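Local coordinates for protein DNA helicase RecQ (Deinococcus radiodurans, PDB 4Q48) that probably couples ATP hydrolysis to unwinding duplex DNA in the 3'-5' direction, this chain being its catalytic core of helicase, zinc-binding and RQC domains, at residues Val166-Glu169 and Pro175-Ala178; Leu373-Ala378 and Arg383-His388; Leu474-Ser479 and Leu507-Asp512. All coordinates share one frame; numbering follows the deposited sequence.

Contact 1 (Val166-Glu169 and Pro175-Ala178); sequences VLAE and PRVA
Arg176 runs out from its strand toward Ala168 with its chain extended at the second torsion (chi2 175°) and then bent at the third (chi3 -42°), and that bend turns the guanidinium flat against the helix. The methyl of Ala168 sits squarely over one face of the group: CB of Ala168 stands 3.4 Å from CZ of Arg176. NH1 of Arg176 comes closest to the backbone, 3.3 Å from CA of Ala168, on the same face as the methyl. NE and NH2 of Arg176 are each 3.8 Å from Ala168 CB, as expected of a methyl over the centre of the group. Lower down, the aliphatic part of the arginine passes the preceding helix residue, with CD of Arg176 4.2 Å from CB of Leu167. The Leu167 side chain also packs on Phe142 and Ile144 of strand 139-145, the strand next to 176-180 in the sheet. Helix 165-170 thus connects two parallel neighbours, in a beta-alpha-beta unit of the seven-stranded P-loop NTPase domain.

No hydrogen bond crosses between the two segments. The arginine's NE is instead given to the carbonyl O of Leu195, which helps fix the turn of the guanidinium beneath the alanine. With a serine in place of Arg176, the Leu195 carbonyl would probably lose its NE partner and the methyl of Ala168 the flat group that covers it. A cation can lie against a methyl here because the guanidinium offers its weakly solvated face to the helix while its N-H bonds lie in the group's own plane, so burial of this face costs no donor.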
ATOM      1  N   VAL A 166     -21.206  10.904  -4.245  1.00 57.31           N
ATOM      2  CA  VAL A 166     -22.657  10.856  -4.317  1.00 60.43           C
ATOM      3  C   VAL A 166     -23.321   9.788  -3.432  1.00 55.11           C
ATOM      4  O   VAL A 166     -24.468   9.944  -3.052  1.00 55.35           O
ATOM      5  CB  VAL A 166     -23.096  10.642  -5.797  1.00 60.20           C
ATOM      6  CG1 VAL A 166     -23.150   9.161  -6.140  1.00 58.77           C
ATOM      7  CG2 VAL A 166     -24.430  11.294  -6.078  1.00 53.90           C
ATOM      8  N   LEU A 167     -22.615   8.726  -3.068  1.00 55.39           N
ATOM      9  CA  LEU A 167     -23.245   7.706  -2.240  1.00 49.51           C
ATOM     10  C   LEU A 167     -23.641   8.298  -0.904  1.00 56.37           C
ATOM     11  O   LEU A 167     -24.743   8.057  -0.421  1.00 62.19           O
ATOM     12  CB  LEU A 167     -22.343   6.496  -2.016  1.00 48.63           C
ATOM     13  CG  LEU A 167     -22.035   5.703  -3.285  1.00 49.81           C
ATOM     14  CD1 LEU A 167     -21.270   4.445  -2.919  1.00 46.38           C
ATOM     15  CD2 LEU A 167     -23.270   5.406  -4.138  1.00 43.25           C
ATOM     16  N   ALA A 168     -22.741   9.058  -0.295  1.00 58.19           N
ATOM     17  CA  ALA A 168     -23.046   9.701   0.976  1.00 59.43           C
ATOM     18  C   ALA A 168     -24.142  10.776   0.844  1.00 59.77           C
ATOM     19  O   ALA A 168     -24.812  11.099   1.827  1.00 53.26           O
ATOM     20  CB  ALA A 168     -21.798  10.289   1.566  1.00 63.41           C
ATOM     21  N   GLU A 169     -24.310  11.349  -0.347  1.00 57.19           N
ATOM     22  CA  GLU A 169     -25.381  12.331  -0.557  1.00 56.25           C
ATOM     23  C   GLU A 169     -26.752  11.694  -0.654  1.00 54.34           C
ATOM     24  O   GLU A 169     -27.598  11.876   0.207  1.00 57.41           O
ATOM     25  CB  GLU A 169     -25.142  13.150  -1.821  1.00 58.61           C
ATOM     26  CG  GLU A 169     -24.541  14.520  -1.575  1.00 70.22           C
ATOM     27  CD  GLU A 169     -23.709  15.009  -2.750  1.00 89.65           C
ATOM     28  OE1 GLU A 169     -22.450  14.896  -2.697  1.00 77.23           O
ATOM     29  OE2 GLU A 169     -24.325  15.493  -3.732  1.00 99.31           O
ATOM     30  N   PRO A 175     -25.083   2.378   5.234  1.00 46.51           N
ATOM     31  CA  PRO A 175     -23.668   2.240   5.609  1.00 46.11           C
ATOM     32  C   PRO A 175     -22.725   2.256   4.409  1.00 41.85           C
ATOM     33  O   PRO A 175     -23.082   1.730   3.354  1.00 40.06           O
ATOM     34  CB  PRO A 175     -23.613   0.858   6.289  1.00 43.12           C
ATOM     35  CG  PRO A 175     -24.992   0.554   6.672  1.00 41.03           C
ATOM     36  CD  PRO A 175     -25.859   1.183   5.615  1.00 45.04           C
ATOM     37  N   ARG A 176     -21.550   2.856   4.588  1.00 44.09           N
ATOM     38  CA  ARG A 176     -20.491   2.867   3.580  1.00 45.68           C
ATOM     39  C   ARG A 176     -19.237   2.206   4.147  1.00 48.74           C
ATOM     40  O   ARG A 176     -18.675   2.706   5.121  1.00 51.36           O
ATOM     41  CB  ARG A 176     -20.110   4.288   3.166  1.00 41.22           C
ATOM     42  CG  ARG A 176     -20.852   4.862   2.001  1.00 43.46           C
ATOM     43  CD  ARG A 176     -20.460   6.325   1.761  1.00 56.68           C
ATOM     44  NE  ARG A 176     -20.326   7.121   2.985  1.00 56.44           N
ATOM     45  CZ  ARG A 176     -21.335   7.614   3.688  1.00 54.88           C
ATOM     46  NH1 ARG A 176     -22.585   7.386   3.304  1.00 64.08           N
ATOM     47  NH2 ARG A 176     -21.095   8.321   4.783  1.00 52.64           N
ATOM     48  N   VAL A 177     -18.766   1.113   3.559  1.00 45.05           N
ATOM     49  CA  VAL A 177     -17.452   0.628   3.975  1.00 46.85           C
ATOM     50  C   VAL A 177     -16.502   0.641   2.780  1.00 43.29           C
ATOM     51  O   VAL A 177     -16.817   0.131   1.698  1.00 45.10           O
ATOM     52  CB  VAL A 177     -17.518  -0.785   4.618  1.00 49.69           C
ATOM     53  CG1 VAL A 177     -18.041  -1.831   3.635  1.00 43.57           C
ATOM     54  CG2 VAL A 177     -16.159  -1.175   5.139  1.00 47.44           C
ATOM     55  N   ALA A 178     -15.372   1.311   2.963  1.00 44.39           N
ATOM     56  CA  ALA A 178     -14.356   1.440   1.917  1.00 45.16           C
ATOM     57  C   ALA A 178     -13.149   0.609   2.301  1.00 47.53           C
ATOM     58  O   ALA A 178     -12.633   0.707   3.417  1.00 49.27           O
ATOM     59  CB  ALA A 178     -13.965   2.908   1.689  1.00 43.73           C
TER

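Contact 2 (Leu373-Ala378 and Arg383-His388); sequences LTYCEA and RQVLLH
Val385 and Leu386, on one turn of helix 382-389, meet Tyr375 near the end of helix 359-376, and all the contacts across the pair are apolar. CG1 of Val385 reaches the root of the tyrosine, 3.7 Å from its CA and 3.9 Å from its CB, and lies at the edge of the ring, near its plane. The other valine branch goes to Ala378, two residues past the end of the helix: CG2 of Val385 is 4.2 Å from CB of Ala378. With CG anti to the backbone N (chi1 165°), the tyrosine ring reaches over at a slant to the second helix and sets its CE1 3.8 Å from CB of Leu386. Tyr214 and Met317 also pack on both Tyr375 and Leu386.

The polar partner of the tyrosine side chain lies outside the two segments: its OH is hydrogen-bonded to the OH of Tyr320. Arg382 makes a cation-pi contact with the ring and donates NH2 to the carbonyl O of Tyr375, which also takes the backbone N of Ala378. The ring is therefore held at its hydroxyl end as well as by its hydrocarbon neighbours.

The side chain of Ala378 is about 9 Å from the zinc ion. Two helices joined by a short turn that carries Cys381 form part of the RecQ zinc-binding module, in which Cys381, Cys398, Cys401 and Cys404 hold the metal.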
ATOM      1  N   LEU A 373      13.162   4.769  -1.447  1.00 39.03           N
ATOM      2  CA  LEU A 373      14.522   5.080  -1.023  1.00 33.80           C
ATOM      3  C   LEU A 373      14.644   5.234   0.496  1.00 34.19           C
ATOM      4  O   LEU A 373      15.624   4.794   1.103  1.00 33.91           O
ATOM      5  CB  LEU A 373      15.010   6.347  -1.726  1.00 32.09           C
ATOM      6  CG  LEU A 373      15.323   6.180  -3.216  1.00 32.97           C
ATOM      7  CD1 LEU A 373      15.880   7.453  -3.795  1.00 35.53           C
ATOM      8  CD2 LEU A 373      16.333   5.082  -3.409  1.00 34.35           C
ATOM      9  N   THR A 374      13.652   5.850   1.121  1.00 33.48           N
ATOM     10  CA  THR A 374      13.674   5.975   2.571  1.00 28.42           C
ATOM     11  C   THR A 374      13.644   4.595   3.224  1.00 32.06           C
ATOM     12  O   THR A 374      14.335   4.365   4.212  1.00 32.12           O
ATOM     13  CB  THR A 374      12.537   6.849   3.038  1.00 23.15           C
ATOM     14  OG1 THR A 374      12.788   8.168   2.553  1.00 30.55           O
ATOM     15  CG2 THR A 374      12.451   6.893   4.527  1.00 20.72           C
ATOM     16  N   TYR A 375      12.861   3.669   2.662  1.00 34.23           N
ATOM     17  CA  TYR A 375      12.840   2.289   3.148  1.00 28.79           C
ATOM     18  C   TYR A 375      14.185   1.616   2.886  1.00 33.27           C
ATOM     19  O   TYR A 375      14.718   0.933   3.762  1.00 37.81           O
ATOM     20  CB  TYR A 375      11.694   1.491   2.520  1.00 26.46           C
ATOM     21  CG  TYR A 375      11.811  -0.008   2.673  1.00 28.79           C
ATOM     22  CD1 TYR A 375      11.633  -0.620   3.906  1.00 30.23           C
ATOM     23  CD2 TYR A 375      12.094  -0.815   1.581  1.00 28.67           C
ATOM     24  CE1 TYR A 375      11.743  -1.987   4.053  1.00 28.44           C
ATOM     25  CE2 TYR A 375      12.208  -2.181   1.715  1.00 30.57           C
ATOM     26  CZ  TYR A 375      12.018  -2.764   2.955  1.00 33.05           C
ATOM     27  OH  TYR A 375      12.108  -4.132   3.084  1.00 32.24           O
ATOM     28  N   CYS A 376      14.743   1.799   1.694  1.00 28.81           N
ATOM     29  CA  CYS A 376      16.037   1.184   1.389  1.00 33.84           C
ATOM     30  C   CYS A 376      17.125   1.624   2.371  1.00 31.01           C
ATOM     31  O   CYS A 376      18.043   0.872   2.670  1.00 31.90           O
ATOM     32  CB  CYS A 376      16.466   1.484  -0.057  1.00 34.20           C
ATOM     33  SG  CYS A 376      15.416   0.659  -1.321  1.00 34.66           S
ATOM     34  N   GLU A 377      17.030   2.850   2.851  1.00 35.33           N
ATOM     35  CA  GLU A 377      18.092   3.441   3.668  1.00 37.00           C
ATOM     36  C   GLU A 377      17.910   3.321   5.173  1.00 31.84           C
ATOM     37  O   GLU A 377      18.612   4.002   5.936  1.00 33.51           O
ATOM     38  CB  GLU A 377      18.250   4.918   3.281  1.00 35.88           C
ATOM     39  CG  GLU A 377      19.174   5.116   2.106  1.00 43.81           C
ATOM     40  CD  GLU A 377      18.845   6.357   1.322  1.00 59.36           C
ATOM     41  OE1 GLU A 377      18.159   7.240   1.883  1.00 61.20           O
ATOM     42  OE2 GLU A 377      19.247   6.436   0.135  1.00 67.59           O
ATOM     43  N   ALA A 378      16.962   2.497   5.604  1.00 25.80           N
ATOM     44  CA  ALA A 378      16.592   2.460   7.020  1.00 26.46           C
ATOM     45  C   ALA A 378      17.780   2.250   7.946  1.00 33.95           C
ATOM     46  O   ALA A 378      18.678   1.432   7.691  1.00 33.95           O
ATOM     47  CB  ALA A 378      15.560   1.404   7.266  1.00 30.49           C
ATOM     48  N   ARG A 383      11.346  -3.507   8.613  1.00 28.61           N
ATOM     49  CA  ARG A 383       9.960  -3.951   8.648  1.00 27.32           C
ATOM     50  C   ARG A 383       9.086  -2.827   9.200  1.00 31.32           C
ATOM     51  O   ARG A 383       8.092  -2.468   8.583  1.00 30.79           O
ATOM     52  CB  ARG A 383       9.807  -5.225   9.493  1.00 31.79           C
ATOM     53  CG  ARG A 383       8.551  -6.046   9.186  1.00 30.97           C
ATOM     54  CD  ARG A 383       8.428  -7.272  10.051  1.00 28.91           C
ATOM     55  NE  ARG A 383       9.485  -8.234   9.790  1.00 33.55           N
ATOM     56  CZ  ARG A 383       9.373  -9.249   8.936  1.00 36.48           C
ATOM     57  NH1 ARG A 383       8.234  -9.417   8.278  1.00 36.05           N
ATOM     58  NH2 ARG A 383      10.387 -10.101   8.751  1.00 30.82           N
ATOM     59  N   GLN A 384       9.514  -2.221  10.309  1.00 32.58           N
ATOM     60  CA  GLN A 384       8.815  -1.076  10.876  1.00 30.54           C
ATOM     61  C   GLN A 384       8.575   0.009   9.829  1.00 31.28           C
ATOM     62  O   GLN A 384       7.454   0.526   9.723  1.00 37.43           O
ATOM     63  CB  GLN A 384       9.573  -0.485  12.061  1.00 27.38           C
ATOM     64  CG  GLN A 384       9.362  -1.227  13.367  1.00 32.32           C
ATOM     65  CD  GLN A 384      10.221  -0.698  14.514  1.00 43.32           C
ATOM     66  OE1 GLN A 384      11.315  -0.159  14.311  1.00 42.26           O
ATOM     67  NE2 GLN A 384       9.734  -0.878  15.733  1.00 49.47           N
ATOM     68  N   VAL A 385       9.591   0.343   9.042  1.00 28.19           N
ATOM     69  CA  VAL A 385       9.440   1.390   8.035  1.00 25.98           C
ATOM     70  C   VAL A 385       8.456   0.990   6.953  1.00 29.72           C
ATOM     71  O   VAL A 385       7.645   1.807   6.518  1.00 31.77           O
ATOM     72  CB  VAL A 385      10.792   1.752   7.386  1.00 28.72           C
ATOM     73  CG1 VAL A 385      10.600   2.570   6.099  1.00 27.27           C
ATOM     74  CG2 VAL A 385      11.708   2.494   8.378  1.00 23.80           C
ATOM     75  N   LEU A 386       8.537  -0.269   6.518  1.00 34.35           N
ATOM     76  CA  LEU A 386       7.685  -0.817   5.444  1.00 33.22           C
ATOM     77  C   LEU A 386       6.213  -0.813   5.822  1.00 33.57           C
ATOM     78  O   LEU A 386       5.370  -0.349   5.062  1.00 32.55           O
ATOM     79  CB  LEU A 386       8.119  -2.250   5.089  1.00 32.27           C
ATOM     80  CG  LEU A 386       7.232  -3.125   4.193  1.00 32.11           C
ATOM     81  CD1 LEU A 386       7.130  -2.540   2.797  1.00 34.17           C
ATOM     82  CD2 LEU A 386       7.793  -4.512   4.091  1.00 30.56           C
ATOM     83  N   LEU A 387       5.931  -1.285   7.032  1.00 34.08           N
ATOM     84  CA  LEU A 387       4.574  -1.447   7.519  1.00 32.85           C
ATOM     85  C   LEU A 387       3.953  -0.078   7.795  1.00 39.81           C
ATOM     86  O   LEU A 387       2.746   0.115   7.599  1.00 39.86           O
ATOM     87  CB  LEU A 387       4.578  -2.339   8.765  1.00 34.18           C
ATOM     88  CG  LEU A 387       4.990  -3.807   8.471  1.00 30.42           C
ATOM     89  CD1 LEU A 387       4.989  -4.669   9.709  1.00 30.80           C
ATOM     90  CD2 LEU A 387       4.106  -4.441   7.420  1.00 28.64           C
ATOM     91  N   HIS A 388       4.789   0.886   8.186  1.00 40.71           N
ATOM     92  CA  HIS A 388       4.335   2.246   8.464  1.00 38.18           C
ATOM     93  C   HIS A 388       3.741   2.910   7.212  1.00 38.96           C
ATOM     94  O   HIS A 388       2.770   3.664   7.280  1.00 42.67           O
ATOM     95  CB  HIS A 388       5.494   3.086   9.010  1.00 39.53           C
ATOM     96  CG  HIS A 388       5.197   4.555   9.080  1.00 47.04           C
ATOM     97  ND1 HIS A 388       4.517   5.132  10.137  1.00 47.22           N
ATOM     98  CD2 HIS A 388       5.453   5.558   8.207  1.00 39.48           C
ATOM     99  CE1 HIS A 388       4.380   6.426   9.915  1.00 48.03           C
ATOM    100  NE2 HIS A 388       4.939   6.711   8.752  1.00 51.84           N
TER

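Contact 3 (Leu474-Ser479 and Leu507-Asp512); sequences LRQLVS and LLLRED
Gln476 lays its aliphatic part against two leucines of the C-terminal strand region. Its CG is 3.6 Å from CD1 of Leu509 and 3.9 Å from CD1 of Leu507, so a single methylene bridges both. The glutamine leaves the helix with CG anti to the backbone N (chi1 -159°) and bends at the next torsion (chi2 72°), which carries the amide alongside Leu509; the two side chains lie next to each other but run opposite ways. The amide's OE1 ends up 3.7 Å from CG of Leu509, a packing contact with no hydrogen bond across the pair. One helix position on, Leu477 adds a looser methyl contact, its CD2 4.4 Å from CD2 of Leu507.

Further out, Leu477 and Leu507 share a neighbour, since both rest on Ala417 of helix 414-426, and Leu477 also touches Ala420 of that helix. Leu507 N is hydrogen-bonded to Thr414 OG1, and backbone bonds join Leu507 to Leu413 and Leu509 to Arg411, pairing strand 508-510 antiparallel with strand 410-412. On the helix side, the Leu477 backbone is bonded to that of Leu483, in the short strand that follows.

Helix 467-479, followed by the short strands 483-484 and 492-493, fits the winged-helix fold of RQC domains, a member of the helix-turn-helix clan. Here the last strand of this RQC segment, 508-510, returns to pair with strand 410-412 and packs against helix 467-479, just ahead of what is probably the beta-wing.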
ATOM      1  N   LEU A 474      15.793  17.945   8.373  1.00 32.65           N
ATOM      2  CA  LEU A 474      14.413  18.210   7.974  1.00 30.34           C
ATOM      3  C   LEU A 474      13.887  17.231   6.939  1.00 33.35           C
ATOM      4  O   LEU A 474      12.760  16.775   7.078  1.00 35.73           O
ATOM      5  CB  LEU A 474      14.245  19.647   7.468  1.00 30.49           C
ATOM      6  CG  LEU A 474      14.458  20.741   8.541  1.00 33.63           C
ATOM      7  CD1 LEU A 474      14.614  22.118   7.903  1.00 35.58           C
ATOM      8  CD2 LEU A 474      13.347  20.751   9.624  1.00 28.15           C
ATOM      9  N   ARG A 475      14.692  16.854   5.946  1.00 34.35           N
ATOM     10  CA  ARG A 475      14.216  15.908   4.946  1.00 29.00           C
ATOM     11  C   ARG A 475      13.933  14.609   5.618  1.00 30.59           C
ATOM     12  O   ARG A 475      12.949  13.922   5.331  1.00 33.44           O
ATOM     13  CB  ARG A 475      15.225  15.731   3.818  1.00 33.86           C
ATOM     14  CG  ARG A 475      15.197  16.877   2.811  1.00 47.45           C
ATOM     15  CD  ARG A 475      16.027  16.592   1.569  1.00 47.20           C
ATOM     16  NE  ARG A 475      17.417  16.312   1.916  1.00 53.26           N
ATOM     17  CZ  ARG A 475      18.350  17.257   2.038  1.00 45.02           C
ATOM     18  NH1 ARG A 475      18.022  18.525   1.813  1.00 45.64           N
ATOM     19  NH2 ARG A 475      19.604  16.932   2.358  1.00 33.50           N
ATOM     20  N   GLN A 476      14.798  14.291   6.558  1.00 33.49           N
ATOM     21  CA  GLN A 476      14.727  13.023   7.228  1.00 33.97           C
ATOM     22  C   GLN A 476      13.447  12.967   8.046  1.00 33.36           C
ATOM     23  O   GLN A 476      12.732  11.955   8.019  1.00 29.80           O
ATOM     24  CB  GLN A 476      15.968  12.818   8.099  1.00 37.67           C
ATOM     25  CG  GLN A 476      16.188  11.372   8.407  1.00 43.67           C
ATOM     26  CD  GLN A 476      16.664  10.591   7.187  1.00 49.07           C
ATOM     27  OE1 GLN A 476      17.556  11.035   6.444  1.00 42.60           O
ATOM     28  NE2 GLN A 476      15.995   9.464   6.920  1.00 46.91           N
ATOM     29  N   LEU A 477      13.136  14.074   8.728  1.00 30.60           N
ATOM     30  CA  LEU A 477      11.923  14.135   9.539  1.00 29.69           C
ATOM     31  C   LEU A 477      10.711  14.124   8.630  1.00 30.15           C
ATOM     32  O   LEU A 477       9.672  13.548   8.967  1.00 31.26           O
ATOM     33  CB  LEU A 477      11.909  15.370  10.437  1.00 27.31           C
ATOM     34  CG  LEU A 477      12.829  15.270  11.654  1.00 24.63           C
ATOM     35  CD1 LEU A 477      13.021  16.633  12.316  1.00 22.51           C
ATOM     36  CD2 LEU A 477      12.297  14.256  12.619  1.00 21.00           C
ATOM     37  N   VAL A 478      10.851  14.734   7.459  1.00 31.38           N
ATOM     38  CA  VAL A 478       9.748  14.739   6.508  1.00 34.77           C
ATOM     39  C   VAL A 478       9.549  13.325   6.001  1.00 32.89           C
ATOM     40  O   VAL A 478       8.423  12.810   6.041  1.00 33.19           O
ATOM     41  CB  VAL A 478       9.969  15.708   5.320  1.00 31.04           C
ATOM     42  CG1 VAL A 478       8.871  15.522   4.286  1.00 23.53           C
ATOM     43  CG2 VAL A 478       9.969  17.141   5.811  1.00 30.63           C
ATOM     44  N   SER A 479      10.630  12.699   5.531  1.00 31.03           N
ATOM     45  CA  SER A 479      10.514  11.361   4.938  1.00 31.07           C
ATOM     46  C   SER A 479       9.939  10.332   5.866  1.00 31.50           C
ATOM     47  O   SER A 479       9.214   9.458   5.415  1.00 36.31           O
ATOM     48  CB  SER A 479      11.852  10.858   4.434  1.00 24.98           C
ATOM     49  OG  SER A 479      12.195  11.570   3.272  1.00 40.08           O
ATOM     50  N   LEU A 507      16.165   9.776  16.374  1.00 28.11           N
ATOM     51  CA  LEU A 507      16.372   9.940  14.931  1.00 27.85           C
ATOM     52  C   LEU A 507      17.760   9.457  14.515  1.00 29.56           C
ATOM     53  O   LEU A 507      18.746  10.071  14.888  1.00 34.58           O
ATOM     54  CB  LEU A 507      16.218  11.390  14.526  1.00 28.63           C
ATOM     55  CG  LEU A 507      16.537  11.643  13.065  1.00 30.47           C
ATOM     56  CD1 LEU A 507      15.548  10.867  12.201  1.00 35.98           C
ATOM     57  CD2 LEU A 507      16.520  13.126  12.740  1.00 25.45           C
ATOM     58  N   LEU A 508      17.862   8.348  13.784  1.00 33.72           N
ATOM     59  CA  LEU A 508      19.178   7.829  13.380  1.00 24.88           C
ATOM     60  C   LEU A 508      19.373   7.841  11.871  1.00 28.52           C
ATOM     61  O   LEU A 508      18.574   7.293  11.136  1.00 32.43           O
ATOM     62  CB  LEU A 508      19.381   6.407  13.894  1.00 22.98           C
ATOM     63  CG  LEU A 508      19.031   6.127  15.369  1.00 31.44           C
ATOM     64  CD1 LEU A 508      19.438   4.719  15.807  1.00 21.05           C
ATOM     65  CD2 LEU A 508      19.664   7.163  16.288  1.00 30.12           C
ATOM     66  N   LEU A 509      20.486   8.402  11.420  1.00 28.10           N
ATOM     67  CA  LEU A 509      20.909   8.287  10.040  1.00 28.66           C
ATOM     68  C   LEU A 509      22.059   7.258   9.934  1.00 37.24           C
ATOM     69  O   LEU A 509      22.797   7.004  10.914  1.00 31.12           O
ATOM     70  CB  LEU A 509      21.356   9.640   9.494  1.00 33.53           C
ATOM     71  CG  LEU A 509      20.304  10.610   8.940  1.00 43.33           C
ATOM     72  CD1 LEU A 509      19.340  11.131  10.030  1.00 37.24           C
ATOM     73  CD2 LEU A 509      20.970  11.754   8.226  1.00 41.77           C
ATOM     74  N   ARG A 510      22.177   6.621   8.768  1.00 40.41           N
ATOM     75  CA  ARG A 510      23.303   5.715   8.515  1.00 37.69           C
ATOM     76  C   ARG A 510      24.581   6.513   8.581  1.00 41.17           C
ATOM     77  O   ARG A 510      24.587   7.661   8.124  1.00 40.31           O
ATOM     78  CB  ARG A 510      23.151   5.049   7.166  1.00 35.29           C
ATOM     79  CG  ARG A 510      22.400   3.771   7.273  1.00 28.32           C
ATOM     80  CD  ARG A 510      22.011   3.277   5.915  1.00 35.85           C
ATOM     81  NE  ARG A 510      21.373   1.975   6.058  1.00 46.32           N
ATOM     82  CZ  ARG A 510      21.994   0.810   5.905  1.00 51.89           C
ATOM     83  NH1 ARG A 510      23.277   0.773   5.543  1.00 41.33           N
ATOM     84  NH2 ARG A 510      21.307  -0.316   6.088  1.00 50.62           N
ATOM     85  N   GLU A 511      25.645   5.934   9.160  1.00 44.02           N
ATOM     86  CA  GLU A 511      26.930   6.644   9.279  1.00 39.97           C
ATOM     87  C   GLU A 511      27.560   7.053   7.950  1.00 43.23           C
ATOM     88  O   GLU A 511      28.127   8.132   7.891  1.00 50.77           O
ATOM     89  CB  GLU A 511      27.924   5.827  10.097  1.00 47.20           C
ATOM     90  CG  GLU A 511      29.172   6.598  10.594  1.00 53.73           C
ATOM     91  CD  GLU A 511      28.895   7.599  11.725  1.00 50.30           C
ATOM     92  OE1 GLU A 511      28.740   7.188  12.903  1.00 51.02           O
ATOM     93  OE2 GLU A 511      28.866   8.809  11.441  1.00 46.55           O
ATOM     94  N   ASP A 512      27.420   6.242   6.893  1.00 46.89           N
ATOM     95  CA  ASP A 512      27.859   6.604   5.513  1.00 60.33           C
ATOM     96  C   ASP A 512      28.804   7.823   5.341  1.00 70.57           C
ATOM     97  O   ASP A 512      29.701   7.843   4.475  1.00 73.77           O
ATOM     98  CB  ASP A 512      26.635   6.821   4.616  1.00 54.93           C
ATOM     99  CG  ASP A 512      26.123   5.533   4.028  1.00 57.40           C
ATOM    100  OD1 ASP A 512      26.572   4.475   4.525  1.00 55.63           O
ATOM    101  OD2 ASP A 512      25.278   5.579   3.098  1.00 49.56           O
TER

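In the fold
Along the chain the three contacts come one after another, each closing before the next opens. Contact 1 belongs to the first P-loop NTPase domain and its parallel sheet; its centre is about 33 Å from that of contact 2 and about 40 Å from that of contact 3, and it touches neither. Contacts 2 and 3 are neighbours, with centres about 12 Å apart, although one lies in the zinc-binding module and the other in the RQC domain. Ala378 O and Arg510 NE, 3.2 Å apart, form a probable hydrogen bond between them, and Thr374 packs on Ser479. Contacts 2 and 3 thus belong to one interface between domains, while contact 1 is internal to the first helicase domain.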